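Long-range contact in parahox neighbor (Phaeodactylum tricornutum CCAP 1055/1, PDB 5Z5M), which probably carries out the last two steps from 5-hydroxyisourate to (S)-allantoin, joining a hydroxyisourate hydrolase to an OHCU decarboxylase in one chain: residues A[258-271]-A[284-296]. Residues are numbered along the deposited sequence; the frame is centred on the assembly and turned at random.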
loop_
_atom_site.group_PDB
_atom_site.type_symbol
_atom_site.label_atom_id
_atom_site.label_comp_id
_atom_site.label_asym_id
_atom_site.label_seq_id
_atom_site.Cartn_x
_atom_site.Cartn_y
_atom_site.Cartn_z
ATOM N N THR A 258 3.601 -17.004 -13.089
ATOM C CA THR A 258 2.505 -16.399 -12.324
ATOM C C THR A 258 1.325 -16.093 -13.239
ATOM O O THR A 258 1.498 -15.587 -14.349
ATOM C CB THR A 258 2.957 -15.102 -11.604
ATOM O OG1 THR A 258 4.121 -15.372 -10.820
ATOM C CG2 THR A 258 1.858 -14.570 -10.688
ATOM N N PHE A 259 0.121 -16.427 -12.792
ATOM C CA PHE A 259 -1.048 -16.163 -13.618
ATOM C C PHE A 259 -1.249 -14.671 -13.819
ATOM O O PHE A 259 -1.274 -13.894 -12.861
ATOM C CB PHE A 259 -2.317 -16.762 -13.022
ATOM C CG PHE A 259 -3.541 -16.467 -13.837
ATOM C CD1 PHE A 259 -3.774 -17.147 -15.024
ATOM C CD2 PHE A 259 -4.442 -15.492 -13.439
ATOM C CE1 PHE A 259 -4.894 -16.872 -15.793
ATOM C CE2 PHE A 259 -5.565 -15.212 -14.205
ATOM C CZ PHE A 259 -5.789 -15.903 -15.382
ATOM N N THR A 260 -1.363 -14.290 -15.085
ATOM C CA THR A 260 -1.739 -12.940 -15.476
ATOM C C THR A 260 -2.800 -13.048 -16.570
ATOM O O THR A 260 -2.928 -14.088 -17.217
ATOM C CB THR A 260 -0.530 -12.124 -15.984
ATOM O OG1 THR A 260 0.129 -12.845 -17.035
ATOM C CG2 THR A 260 0.470 -11.873 -14.860
ATOM N N SER A 261 -3.572 -11.987 -16.763
ATOM C CA SER A 261 -4.571 -11.966 -17.822
ATOM C C SER A 261 -3.886 -11.927 -19.187
ATOM O O SER A 261 -2.749 -11.470 -19.299
ATOM C CB SER A 261 -5.511 -10.768 -17.656
ATOM O OG SER A 261 -6.220 -10.840 -16.428
ATOM N N GLY A 262 -4.577 -12.428 -20.212
ATOM C CA GLY A 262 -4.059 -12.427 -21.574
ATOM C C GLY A 262 -3.558 -11.051 -21.966
ATOM O O GLY A 262 -2.450 -10.907 -22.471
ATOM N N GLN A 263 -4.396 -10.048 -21.735
ATOM C CA GLN A 263 -3.967 -8.656 -21.683
ATOM C C GLN A 263 -3.693 -8.354 -20.217
ATOM O O GLN A 263 -4.625 -8.135 -19.451
ATOM C CB GLN A 263 -5.044 -7.724 -22.247
ATOM C CG GLN A 263 -4.697 -6.241 -22.209
ATOM C CD GLN A 263 -3.698 -5.854 -23.278
ATOM O OE1 GLN A 263 -3.955 -6.019 -24.470
ATOM N NE2 GLN A 263 -2.549 -5.344 -22.861
ATOM N N PRO A 264 -2.418 -8.390 -19.806
ATOM C CA PRO A 264 -2.143 -8.294 -18.368
ATOM C C PRO A 264 -2.599 -6.965 -17.768
ATOM O O PRO A 264 -2.459 -5.920 -18.400
ATOM C CB PRO A 264 -0.619 -8.445 -18.286
ATOM C CG PRO A 264 -0.113 -8.093 -19.647
ATOM C CD PRO A 264 -1.190 -8.495 -20.611
ATOM N N PHE A 265 -3.156 -7.016 -16.565
ATOM C CA PHE A 265 -3.557 -5.789 -15.882
ATOM C C PHE A 265 -2.341 -4.889 -15.686
ATOM O O PHE A 265 -2.383 -3.702 -15.995
ATOM C CB PHE A 265 -4.227 -6.103 -14.546
ATOM C CG PHE A 265 -4.616 -4.881 -13.772
ATOM C CD1 PHE A 265 -5.705 -4.117 -14.161
ATOM C CD2 PHE A 265 -3.884 -4.485 -12.664
ATOM C CE1 PHE A 265 -6.051 -2.974 -13.460
ATOM C CE2 PHE A 265 -4.233 -3.350 -11.953
ATOM C CZ PHE A 265 -5.315 -2.593 -12.353
ATOM N N LEU A 266 -1.252 -5.480 -15.202
ATOM C CA LEU A 266 0.032 -4.799 -15.063
ATOM C C LEU A 266 1.103 -5.556 -15.827
ATOM O O LEU A 266 1.260 -6.756 -15.626
ATOM C CB LEU A 266 0.450 -4.703 -13.595
ATOM C CG LEU A 266 -0.363 -3.844 -12.631
ATOM C CD1 LEU A 266 0.298 -3.892 -11.246
ATOM C CD2 LEU A 266 -0.478 -2.414 -13.137
ATOM N N ASP A 267 1.829 -4.874 -16.705
ATOM C CA ASP A 267 3.037 -5.466 -17.269
ATOM C C ASP A 267 4.182 -4.463 -17.172
ATOM O O ASP A 267 5.068 -4.612 -16.336
ATOM C CB ASP A 267 2.823 -5.943 -18.716
ATOM C CG ASP A 267 2.118 -4.921 -19.589
ATOM O OD1 ASP A 267 2.282 -3.706 -19.354
ATOM O OD2 ASP A 267 1.404 -5.339 -20.526
ATOM N N THR A 268 4.145 -3.422 -17.993
ATOM C CA THR A 268 5.154 -2.374 -17.916
ATOM C C THR A 268 4.668 -1.222 -17.029
ATOM O O THR A 268 3.635 -0.622 -17.299
ATOM C CB THR A 268 5.502 -1.848 -19.316
ATOM O OG1 THR A 268 5.941 -2.939 -20.140
ATOM C CG2 THR A 268 6.596 -0.813 -19.232
ATOM N N ILE A 269 5.417 -0.916 -15.974
ATOM C CA ILE A 269 4.995 0.101 -15.009
ATOM C C ILE A 269 5.911 1.317 -15.019
ATOM O O ILE A 269 7.103 1.205 -14.703
ATOM C CB ILE A 269 4.952 -0.457 -13.571
ATOM C CG1 ILE A 269 3.970 -1.624 -13.469
ATOM C CG2 ILE A 269 4.601 0.653 -12.563
ATOM C CD1 ILE A 269 3.865 -2.201 -12.065
ATOM N N PRO A 270 5.364 2.482 -15.395
ATOM C CA PRO A 270 6.117 3.730 -15.253
ATOM C C PRO A 270 6.013 4.267 -13.824
ATOM O O PRO A 270 4.955 4.153 -13.201
ATOM C CB PRO A 270 5.427 4.664 -16.247
ATOM C CG PRO A 270 4.004 4.211 -16.220
ATOM C CD PRO A 270 4.055 2.702 -16.044
ATOM N N LEU A 271 7.107 4.814 -13.310
ATOM C CA LEU A 271 7.117 5.421 -11.981
ATOM C C LEU A 271 7.799 6.773 -12.077
ATOM O O LEU A 271 9.027 6.856 -12.108
ATOM C CB LEU A 271 7.836 4.525 -10.964
ATOM C CG LEU A 271 7.282 4.481 -9.535
ATOM C CD1 LEU A 271 5.863 3.952 -9.553
ATOM C CD2 LEU A 271 8.156 3.616 -8.619
ATOM N N VAL A 284 13.789 4.739 -4.014
ATOM C CA VAL A 284 12.466 4.726 -4.628
ATOM C C VAL A 284 12.156 3.335 -5.154
ATOM O O VAL A 284 12.448 3.023 -6.307
ATOM C CB VAL A 284 12.367 5.771 -5.762
ATOM C CG1 VAL A 284 10.956 5.779 -6.382
ATOM C CG2 VAL A 284 12.716 7.148 -5.228
ATOM N N PRO A 285 11.581 2.485 -4.290
ATOM C CA PRO A 285 11.314 1.078 -4.577
ATOM C C PRO A 285 9.961 0.828 -5.245
ATOM O O PRO A 285 9.151 1.745 -5.396
ATOM C CB PRO A 285 11.337 0.446 -3.187
ATOM C CG PRO A 285 10.762 1.509 -2.314
ATOM C CD PRO A 285 11.183 2.839 -2.913
ATOM N N LEU A 286 9.730 -0.423 -5.626
ATOM C CA LEU A 286 8.449 -0.864 -6.156
ATOM C C LEU A 286 7.947 -2.081 -5.371
ATOM O O LEU A 286 8.655 -3.086 -5.250
ATOM C CB LEU A 286 8.571 -1.207 -7.649
ATOM C CG LEU A 286 7.309 -1.732 -8.339
ATOM C CD1 LEU A 286 6.274 -0.617 -8.459
ATOM C CD2 LEU A 286 7.630 -2.332 -9.704
ATOM N N LEU A 287 6.735 -1.983 -4.833
ATOM C CA LEU A 287 6.035 -3.129 -4.259
ATOM C C LEU A 287 5.023 -3.585 -5.294
ATOM O O LEU A 287 4.187 -2.793 -5.698
ATOM C CB LEU A 287 5.334 -2.760 -2.948
ATOM C CG LEU A 287 6.131 -2.619 -1.645
ATOM C CD1 LEU A 287 7.216 -1.558 -1.743
ATOM C CD2 LEU A 287 5.184 -2.310 -0.492
ATOM N N VAL A 288 5.087 -4.834 -5.749
ATOM C CA VAL A 288 4.243 -5.201 -6.887
ATOM C C VAL A 288 3.704 -6.640 -6.865
ATOM O O VAL A 288 4.375 -7.566 -6.413
ATOM C CB VAL A 288 5.014 -4.965 -8.212
ATOM C CG1 VAL A 288 6.271 -5.842 -8.288
ATOM C CG2 VAL A 288 4.121 -5.192 -9.418
ATOM N N SER A 289 2.466 -6.797 -7.329
ATOM C CA SER A 289 1.884 -8.095 -7.655
ATOM C C SER A 289 1.301 -7.932 -9.061
ATOM O O SER A 289 1.352 -6.832 -9.613
ATOM C CB SER A 289 0.821 -8.508 -6.628
ATOM O OG SER A 289 -0.403 -7.813 -6.826
ATOM N N PRO A 290 0.763 -9.009 -9.666
ATOM C CA PRO A 290 0.141 -8.764 -10.972
ATOM C C PRO A 290 -1.072 -7.827 -10.911
ATOM O O PRO A 290 -1.531 -7.357 -11.959
ATOM C CB PRO A 290 -0.290 -10.167 -11.424
ATOM C CG PRO A 290 0.651 -11.077 -10.737
ATOM C CD PRO A 290 0.905 -10.449 -9.390
ATOM N N TRP A 291 -1.574 -7.556 -9.708
ATOM C CA TRP A 291 -2.861 -6.879 -9.557
ATOM C C TRP A 291 -2.782 -5.623 -8.703
ATOM O O TRP A 291 -3.805 -5.012 -8.391
ATOM C CB TRP A 291 -3.885 -7.839 -8.950
ATOM C CG TRP A 291 -3.846 -9.202 -9.572
ATOM C CD1 TRP A 291 -3.232 -10.313 -9.069
ATOM C CD2 TRP A 291 -4.436 -9.601 -10.820
ATOM N NE1 TRP A 291 -3.405 -11.375 -9.921
ATOM C CE2 TRP A 291 -4.141 -10.964 -11.004
ATOM C CE3 TRP A 291 -5.185 -8.936 -11.796
ATOM C CZ2 TRP A 291 -4.567 -11.677 -12.124
ATOM C CZ3 TRP A 291 -5.612 -9.651 -12.911
ATOM C CH2 TRP A 291 -5.298 -11.002 -13.065
ATOM N N SER A 292 -1.571 -5.228 -8.332
ATOM C CA SER A 292 -1.406 -4.074 -7.452
ATOM C C SER A 292 0.023 -3.582 -7.459
ATOM O O SER A 292 0.950 -4.352 -7.712
ATOM C CB SER A 292 -1.818 -4.437 -6.025
ATOM O OG SER A 292 -0.873 -5.335 -5.458
ATOM N N PHE A 293 0.222 -2.300 -7.176
ATOM C CA PHE A 293 1.569 -1.847 -6.915
ATOM C C PHE A 293 1.568 -0.574 -6.085
ATOM O O PHE A 293 0.559 0.136 -5.993
ATOM C CB PHE A 293 2.368 -1.667 -8.222
ATOM C CG PHE A 293 1.990 -0.462 -9.042
ATOM C CD1 PHE A 293 2.674 0.734 -8.893
ATOM C CD2 PHE A 293 1.014 -0.546 -10.016
ATOM C CE1 PHE A 293 2.354 1.838 -9.663
ATOM C CE2 PHE A 293 0.692 0.553 -10.799
ATOM C CZ PHE A 293 1.356 1.748 -10.615
ATOM N N SER A 294 2.706 -0.317 -5.456
ATOM C CA SER A 294 2.854 0.868 -4.626
ATOM C C SER A 294 4.312 1.293 -4.554
ATOM O O SER A 294 5.227 0.521 -4.849
ATOM C CB SER A 294 2.310 0.618 -3.217
ATOM O OG SER A 294 2.995 -0.447 -2.585
ATOM N N THR A 295 4.524 2.536 -4.155
ATOM C CA THR A 295 5.861 3.058 -3.987
ATOM C C THR A 295 5.812 4.153 -2.937
ATOM O O THR A 295 4.730 4.573 -2.508
ATOM C CB THR A 295 6.430 3.616 -5.298
ATOM O OG1 THR A 295 7.773 4.062 -5.088
ATOM C CG2 THR A 295 5.597 4.794 -5.769
ATOM N N TYR A 296 6.990 4.600 -2.524
ATOM C CA TYR A 296 7.107 5.664 -1.534
ATOM C C TYR A 296 8.487 6.304 -1.612
ATOM O O TYR A 296 9.406 5.740 -2.207
ATOM C CB TYR A 296 6.861 5.117 -0.128
ATOM C CG TYR A 296 7.797 3.990 0.266
ATOM C CD1 TYR A 296 9.015 4.254 0.882
ATOM C CD2 TYR A 296 7.455 2.662 0.038
ATOM C CE1 TYR A 296 9.869 3.232 1.252
ATOM C CE2 TYR A 296 8.308 1.631 0.406
ATOM C CZ TYR A 296 9.510 1.924 1.012
ATOM O OH TYR A 296 10.364 0.909 1.377
HETATM O O HOH W 1 -2.128 -13.969 -10.260
HETATM O O HOH W 2 -0.899 -8.316 -14.408
#
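Two waters, and no direct hydrogen bond, carry the polar traffic between Phe-259 to Leu-266 and the Pro-290/Trp-291 turn. Water 1 accepts from Trp-291 NE1 (2.9 Å), lying in the indole plane, and donates to Phe-259 O. Water 2 accepts from Leu-266 N and donates to Pro-290 O at 2.7 Å. Around them the loop wraps the turn: Ser-261 OG sits at the indole edge, 3.5 Å from Trp-291 CH2, Phe-265 CB approaches the indole's six-membered ring obliquely, and Thr-258 CG2 touches Pro-290 CG. Ser-289 OG makes an ST turn here, accepting from Trp-291 N, and also bonds Thr-190 O of a third subunit. Further along, strand 268-271 faces the hairpin of strands 286-289 and 292-296 across the transthyretin-like beta sandwich of the hydroxyisourate hydrolase domain, with axes of 268-271 and 292-296 9.9 Å apart at 24°. Phe-293 packs between the layers. Its CB points toward strand 268-271; with CG between backbone N and carbonyl carbon (chi1 74°), the ring leans away from strand 286-289. Ile-269 CG2 makes a CH-pi contact over one face, 4.0 Å from the centroid, and Leu-266 CD1 meets the edge 3.6 Å from Phe-293 CD2. Cut back to an alanine, Phe-293 would probably offer Ile-269 CG2 no face and leave Leu-266 CD1 without its aromatic neighbour. Beyond the ring Leu-271 CD2 reaches Thr-295 tip to tip, while Thr-295 OG1 donates to Pro-285 O (2.7 Å). Strand 292-296 pairs antiparallel with a strand of a second subunit, continuing the sheet across that interface.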